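Local coordinates for protein ATP-dependent 6-phosphofructokinase isozyme 2 (Escherichia coli, PDB 3UMP) that catalyses the ATP-dependent phosphorylation of fructose 6-phosphate to fructose 1,6-bisphosphate, the first committing step of glycolysis, as a magnesium-dependent homodimer of the PfkB family, at residues P244-Q249 / A286-G291. Numbering follows the deposited sequence.
With CS (cesium ion), chain F; ATP (adenosine-5'-triphosphate), chain C.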
# COMPACT_ATOMS: atom_id res chain seq x y z
N PRO A 244 -27.77 -13.04 5.29
CA PRO A 244 -28.30 -11.84 5.95
C PRO A 244 -27.31 -10.68 5.88
O PRO A 244 -26.11 -10.91 5.67
CB PRO A 244 -28.47 -12.31 7.41
CG PRO A 244 -27.62 -13.50 7.55
CD PRO A 244 -27.64 -14.17 6.22
N PRO A 245 -27.80 -9.45 6.05
CA PRO A 245 -26.95 -8.25 5.93
C PRO A 245 -26.21 -7.96 7.22
O PRO A 245 -26.60 -7.08 8.00
CB PRO A 245 -27.95 -7.14 5.60
CG PRO A 245 -29.27 -7.61 6.16
CD PRO A 245 -29.24 -9.12 6.14
N VAL A 246 -25.13 -8.71 7.44
CA VAL A 246 -24.27 -8.55 8.60
C VAL A 246 -22.85 -8.37 8.08
O VAL A 246 -22.48 -8.94 7.06
CB VAL A 246 -24.33 -9.79 9.53
CG1 VAL A 246 -23.39 -9.64 10.72
CG2 VAL A 246 -25.76 -10.02 10.00
N LYS A 247 -22.08 -7.55 8.79
CA LYS A 247 -20.73 -7.18 8.38
C LYS A 247 -19.74 -8.34 8.41
O LYS A 247 -19.63 -9.06 9.40
CB LYS A 247 -20.20 -6.04 9.26
CG LYS A 247 -19.36 -5.02 8.51
CD LYS A 247 -18.95 -3.86 9.42
CE LYS A 247 -17.89 -4.29 10.43
NZ LYS A 247 -17.20 -3.11 11.04
N SER A 248 -19.01 -8.51 7.32
CA SER A 248 -17.95 -9.50 7.27
C SER A 248 -16.73 -8.93 7.99
O SER A 248 -16.32 -7.79 7.71
CB SER A 248 -17.63 -9.87 5.82
OG SER A 248 -16.44 -10.63 5.73
N GLN A 249 -16.28 -9.62 9.03
CA GLN A 249 -15.01 -9.33 9.69
C GLN A 249 -13.78 -9.76 8.88
O GLN A 249 -12.83 -9.00 8.71
CB GLN A 249 -14.98 -9.96 11.08
CG GLN A 249 -16.00 -9.37 12.04
CD GLN A 249 -15.82 -7.88 12.24
OE1 GLN A 249 -14.72 -7.42 12.53
NE2 GLN A 249 -16.89 -7.12 12.07
N ALA A 286 -18.52 -18.09 8.85
CA ALA A 286 -17.07 -18.07 8.89
C ALA A 286 -16.55 -16.64 8.84
O ALA A 286 -15.60 -16.29 9.52
CB ALA A 286 -16.48 -18.89 7.75
N THR A 287 -17.20 -15.81 8.03
CA THR A 287 -16.79 -14.42 7.85
C THR A 287 -16.91 -13.59 9.12
O THR A 287 -16.29 -12.55 9.25
CB THR A 287 -17.56 -13.73 6.71
OG1 THR A 287 -18.91 -13.48 7.12
CG2 THR A 287 -17.56 -14.59 5.46
N LEU A 288 -17.76 -14.04 10.05
CA LEU A 288 -18.03 -13.26 11.26
C LEU A 288 -16.83 -13.22 12.20
O LEU A 288 -16.76 -12.36 13.08
CB LEU A 288 -19.23 -13.82 12.02
CG LEU A 288 -20.56 -13.76 11.28
CD1 LEU A 288 -21.64 -14.47 12.09
CD2 LEU A 288 -20.95 -12.32 11.00
N ASN A 289 -15.90 -14.15 12.01
CA ASN A 289 -14.70 -14.26 12.85
C ASN A 289 -13.46 -13.62 12.24
O ASN A 289 -13.29 -13.60 11.02
CB ASN A 289 -14.39 -15.72 13.18
CG ASN A 289 -15.61 -16.50 13.61
OD1 ASN A 289 -16.29 -16.13 14.56
ND2 ASN A 289 -15.89 -17.59 12.91
N GLN A 290 -12.60 -13.11 13.12
CA GLN A 290 -11.35 -12.50 12.73
C GLN A 290 -10.37 -13.54 12.23
O GLN A 290 -10.43 -14.71 12.62
CB GLN A 290 -10.74 -11.74 13.91
CG GLN A 290 -11.68 -10.75 14.56
CD GLN A 290 -11.87 -9.50 13.73
OE1 GLN A 290 -10.95 -9.03 13.08
NE2 GLN A 290 -13.08 -8.96 13.76
N GLY A 291 -9.46 -13.12 11.36
CA GLY A 291 -8.42 -13.98 10.85
C GLY A 291 -8.87 -15.23 10.13
O GLY A 291 -9.75 -15.19 9.27
CS CS F . -12.68 -15.88 9.15
PG ATP C . -12.49 -19.05 -0.56
O1G ATP C . -11.99 -20.34 -1.11
O2G ATP C . -12.33 -19.17 0.96
O3G ATP C . -11.79 -17.84 -1.04
PB ATP C . -14.65 -18.98 -2.24
O1B ATP C . -14.08 -17.81 -3.10
O2B ATP C . -14.48 -20.41 -2.83
O3B ATP C . -14.01 -18.93 -0.78
PA ATP C . -17.02 -17.50 -1.60
O1A ATP C . -16.16 -16.26 -1.57
O2A ATP C . -18.22 -17.39 -2.52
O3A ATP C . -16.20 -18.76 -2.00
O5' ATP C . -17.49 -17.80 -0.08
C5' ATP C . -18.39 -18.82 0.21
C4' ATP C . -19.58 -18.44 0.97
O4' ATP C . -19.13 -17.67 2.11
C3' ATP C . -20.45 -17.49 0.27
O3' ATP C . -21.35 -18.13 -0.54
C2' ATP C . -21.11 -16.77 1.38
O2' ATP C . -22.04 -17.57 1.99
C1' ATP C . -20.01 -16.58 2.33
N9 ATP C . -19.32 -15.32 2.11
C8 ATP C . -18.17 -15.15 1.43
N7 ATP C . -17.87 -13.83 1.48
C5 ATP C . -18.85 -13.19 2.18
C6 ATP C . -19.07 -11.86 2.54
N6 ATP C . -18.11 -10.79 2.13
N1 ATP C . -20.16 -11.55 3.27
C2 ATP C . -21.04 -12.50 3.64
N3 ATP C . -20.85 -13.78 3.31
C4 ATP C . -19.78 -14.14 2.59
O HOH W 1 -21.00 -11.50 6.97
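Gln249 and Thr287 join the two backbones through one weak hydrogen bond, from Gln249 N to Thr287 O at 2.9 Å, where the loop 244-249 runs past the C-terminal part of helix 272-287. The side chain of Gln249 is bent at its second torsion, and its CG lies 3.3 Å from Leu288 O. Its OE1 accepts a short bond from Gln290 NE2, at 2.6 Å. The donor is tilted 23° from the Gln249 carbonyl plane, and the two amide planes are turned 50° apart. On the other flank, Val246 CG1 meets Leu288 CD2 at 3.6 Å, with the side chains crossing at about a right angle. Ser248 OG packs on Thr287 CB. A water donates to both Val246 O and Thr287 OG1, a water-mediated link besides the two direct hydrogen bonds. Thr287 OG1 is also hydrogen-bonded to Ser284 O. With OG1 held there, chi1 of 72° turns CG2 to the adenine, 3.7 Å from ATP C4. Ser248 CB lies 3.8 Å from ATP N6. A cesium ion occupies the potassium site. It is bound by the carbonyl oxygens of Ala286, Asn289 and Gly291, and by those of Ser250, Val252 and Arg293. Thus the contact joins two neighbouring sites of this ribokinase-like fold: apolar atoms of Ser248 and Thr287 line the adenine pocket, while backbone carbonyls close by in sequence hold the monovalent cation.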